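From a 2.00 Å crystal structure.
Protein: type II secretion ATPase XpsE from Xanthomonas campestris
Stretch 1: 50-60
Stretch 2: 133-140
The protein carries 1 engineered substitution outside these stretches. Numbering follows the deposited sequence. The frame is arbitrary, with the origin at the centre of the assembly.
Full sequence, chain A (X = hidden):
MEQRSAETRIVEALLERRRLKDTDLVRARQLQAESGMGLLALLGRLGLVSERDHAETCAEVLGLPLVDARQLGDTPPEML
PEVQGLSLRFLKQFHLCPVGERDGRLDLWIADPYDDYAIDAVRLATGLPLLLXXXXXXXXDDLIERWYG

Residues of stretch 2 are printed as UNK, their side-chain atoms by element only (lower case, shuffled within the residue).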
# COMPACT_ATOMS: atom_id res chain seq x y z
N SER A 50 9.68 -9.35 -3.33
CA SER A 50 8.44 -10.00 -2.90
C SER A 50 7.42 -9.03 -2.29
O SER A 50 7.80 -7.97 -1.75
CB SER A 50 8.72 -11.12 -1.87
OG SER A 50 9.04 -10.60 -0.57
N GLU A 51 6.14 -9.39 -2.39
CA GLU A 51 5.10 -8.59 -1.74
C GLU A 51 5.34 -8.43 -0.28
O GLU A 51 5.17 -7.34 0.27
CB GLU A 51 3.73 -9.23 -1.94
CG GLU A 51 3.23 -9.07 -3.36
CD GLU A 51 1.72 -9.41 -3.49
OE1 GLU A 51 1.06 -9.71 -2.45
OE2 GLU A 51 1.20 -9.35 -4.64
N ARG A 52 5.78 -9.50 0.40
CA ARG A 52 6.11 -9.40 1.79
C ARG A 52 7.21 -8.38 2.13
O ARG A 52 7.05 -7.57 3.05
CB ARG A 52 6.43 -10.77 2.40
CG ARG A 52 6.73 -10.66 3.88
CD ARG A 52 6.71 -12.01 4.65
NE ARG A 52 5.35 -12.49 4.61
CZ ARG A 52 4.39 -12.06 5.44
NH1 ARG A 52 3.18 -12.52 5.28
NH2 ARG A 52 4.61 -11.18 6.38
N ASP A 53 8.30 -8.40 1.37
CA ASP A 53 9.42 -7.52 1.62
C ASP A 53 9.07 -6.09 1.20
O ASP A 53 9.57 -5.16 1.83
CB ASP A 53 10.64 -7.92 0.82
CG ASP A 53 11.39 -9.14 1.42
OD1 ASP A 53 11.28 -9.39 2.61
OD2 ASP A 53 12.09 -9.87 0.70
N HIS A 54 8.24 -5.94 0.18
CA HIS A 54 7.69 -4.62 -0.16
C HIS A 54 6.93 -4.03 1.03
O HIS A 54 7.29 -2.93 1.56
CB HIS A 54 6.83 -4.66 -1.43
CG HIS A 54 6.18 -3.33 -1.71
ND1 HIS A 54 6.43 -2.22 -0.95
CD2 HIS A 54 5.31 -2.93 -2.65
CE1 HIS A 54 5.72 -1.20 -1.41
NE2 HIS A 54 5.00 -1.61 -2.41
N ALA A 55 5.92 -4.75 1.51
CA ALA A 55 5.12 -4.34 2.68
C ALA A 55 6.00 -4.06 3.89
O ALA A 55 5.88 -2.99 4.58
CB ALA A 55 4.07 -5.43 3.04
N GLU A 56 6.86 -5.02 4.22
CA GLU A 56 7.76 -4.86 5.34
C GLU A 56 8.57 -3.58 5.39
O GLU A 56 8.64 -2.86 6.45
CB GLU A 56 8.78 -6.02 5.36
CG GLU A 56 9.65 -6.00 6.62
CD GLU A 56 9.08 -6.83 7.76
OE1 GLU A 56 7.87 -7.25 7.64
OE2 GLU A 56 9.83 -7.08 8.75
N THR A 57 9.18 -3.30 4.25
CA THR A 57 10.04 -2.18 4.12
C THR A 57 9.27 -0.85 4.15
O THR A 57 9.74 0.11 4.74
CB THR A 57 10.88 -2.34 2.86
OG1 THR A 57 11.51 -3.62 2.96
CG2 THR A 57 12.04 -1.30 2.89
N CYS A 58 8.14 -0.79 3.42
CA CYS A 58 7.24 0.36 3.50
C CYS A 58 6.92 0.65 4.97
O CYS A 58 7.03 1.78 5.44
CB CYS A 58 5.96 0.06 2.73
SG CYS A 58 6.15 0.16 0.97
N ALA A 59 6.60 -0.38 5.74
CA ALA A 59 6.24 -0.19 7.13
C ALA A 59 7.39 0.30 7.98
O ALA A 59 7.20 1.21 8.77
CB ALA A 59 5.70 -1.47 7.68
N GLU A 60 8.60 -0.23 7.77
CA GLU A 60 9.77 0.24 8.48
C GLU A 60 10.03 1.65 8.18
O GLU A 60 10.39 2.38 9.05
CB GLU A 60 11.08 -0.47 8.12
CG GLU A 60 11.17 -1.90 8.55
CD GLU A 60 12.32 -2.67 7.84
OE1 GLU A 60 12.97 -2.23 6.83
OE2 GLU A 60 12.62 -3.73 8.35
N UNK A 133 -2.65 1.42 7.42
CA UNK A 133 -2.10 0.13 7.81
C UNK A 133 -1.57 -0.58 6.59
O UNK A 133 -2.29 -0.69 5.56
n UNK A 133 -4.60 0.64 11.52
c UNK A 133 -5.56 0.89 10.67
n UNK A 133 -5.19 0.44 9.47
c UNK A 133 -3.62 -0.06 10.87
c UNK A 133 -3.93 -0.10 9.56
c UNK A 133 -3.22 -0.72 8.40
N UNK A 134 -0.32 -1.00 6.62
CA UNK A 134 0.30 -1.59 5.44
C UNK A 134 -0.14 -3.08 5.36
O UNK A 134 -0.18 -3.83 6.37
c UNK A 134 2.50 -2.01 4.17
c UNK A 134 2.30 -0.01 5.85
c UNK A 134 1.84 -1.47 5.47
N UNK A 135 -0.48 -3.49 4.18
CA UNK A 135 -0.83 -4.88 3.88
C UNK A 135 -0.20 -5.35 2.58
O UNK A 135 0.21 -4.57 1.70
N UNK A 136 -0.00 -6.66 2.50
CA UNK A 136 0.55 -7.29 1.34
C UNK A 136 -0.54 -7.10 0.21
O UNK A 136 -1.79 -7.16 0.44
c UNK A 136 2.36 -8.74 3.62
c UNK A 136 2.24 -9.18 2.16
c UNK A 136 0.86 -8.79 1.58
c UNK A 136 2.34 -10.73 2.04
N UNK A 137 -0.03 -6.71 -0.93
CA UNK A 137 -0.82 -6.33 -2.07
C UNK A 137 -1.93 -7.35 -2.36
O UNK A 137 -3.09 -6.98 -2.55
n UNK A 137 0.59 -2.46 -5.35
c UNK A 137 0.08 -6.17 -3.29
c UNK A 137 1.56 -3.30 -4.97
n UNK A 137 2.62 -2.86 -4.35
c UNK A 137 0.31 -5.27 -5.74
n UNK A 137 1.50 -4.59 -5.23
c UNK A 137 -0.63 -5.48 -4.53
N UNK A 138 -1.58 -8.62 -2.43
CA UNK A 138 -2.55 -9.62 -2.87
C UNK A 138 -3.54 -9.88 -1.79
O UNK A 138 -4.69 -10.34 -2.06
o UNK A 138 -1.05 -10.64 -4.38
c UNK A 138 -1.82 -10.93 -3.22
N UNK A 139 -3.13 -9.70 -0.53
CA UNK A 139 -4.06 -9.86 0.58
C UNK A 139 -5.15 -8.79 0.57
O UNK A 139 -6.31 -9.06 0.88
c UNK A 139 -2.43 -11.07 2.06
o UNK A 139 -0.71 -11.91 3.40
o UNK A 139 -2.01 -10.44 4.32
c UNK A 139 -3.33 -9.85 1.93
c UNK A 139 -1.66 -11.13 3.38
N UNK A 140 -4.75 -7.55 0.29
CA UNK A 140 -5.69 -6.44 0.09
C UNK A 140 -6.61 -6.75 -1.10
O UNK A 140 -7.84 -6.58 -1.00
c UNK A 140 -3.29 -3.56 1.01
c UNK A 140 -4.16 -4.76 1.12
c UNK A 140 -4.92 -5.12 -0.14
c UNK A 140 -5.87 -4.00 -0.55
O HOH W 1 2.96 -5.85 -0.91

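Position 133 carries one carbon leading into a five-membered ring of three carbons and two nitrogens, which is the imidazole of histidine. His-133 lies in the strand, its side chain out of reach of the helix 51-60.

Position 134 has three side-chain carbons, one bearing the other two. The group points toward the helix and meets small residues: one branch carbon lies 3.9 Å from Ala-55 CB, the other 4.1 Å from Ala-59 CB. Branching at CB with nothing beyond identifies Val-134, whose CG1 also comes within 4.3 Å of Cys-58 CB.

Position 135 has no side-chain atoms and is therefore Gly-135. A CB here would point away from the helix and be crowded from within its own stretch, by a side-chain carbon of position 140 at 3.3 Å.

Position 136 has four carbons, forked at the second. The CA-to-CB bond runs sideways, but the end of the side chain comes nearer the helix: one end carbon lies 3.8 Å from Ala-55 CB, the other 3.8 Å from Arg-52 NH1. This is Leu-136, whose CD2 sits over one face of the Arg-52 guanidinium. The residue is also the N-cap of the second helix.

Position 137 shows three carbons, a nitrogen, then a carbon carrying two more nitrogens. The side chain points toward stretch 1, and one terminal nitrogen lies 3.2 Å from His-54 CD2. The guanidinium identifies Arg-137, which meets the His-54 ring edge to edge.

Position 138 has one carbon and one oxygen, the latter 2.6 Å from Glu-51 OE2: a serine. Ser-138 OG donates a hydrogen bond to that carboxylate oxygen.

Position 139 has three carbons, the third carrying two oxygens, one of them 4.4 Å from Arg-52 NH1. This is Glu-139; the opposite charges are near each other but beyond a salt bridge.

Position 140 has four carbons forked at the first, one arm two carbons long. This is Ile-140, out of reach of stretch 1.

The contact joins a small apolar patch to a polar anchor at a helix start. The CA atoms nearest each other across the stretches are those of Ala-55 and Leu-136, 5.6 Å apart, and Val-134 and Leu-136 pack against the Ala-55 methyl. Glu-51 then grips the first turn of the second helix with both carboxylate oxygens: Ser-138 N donates to OE1 at 2.9 Å, alongside the hydroxyl bond to OE2. Free amides at a helix start make such a carboxylate welcome. A water completes the join, donating to Glu-51 O at 2.9 Å and accepting from Arg-137 N at 3.1 Å.

Stretch 2, residues 133-140: HVGLRSEI
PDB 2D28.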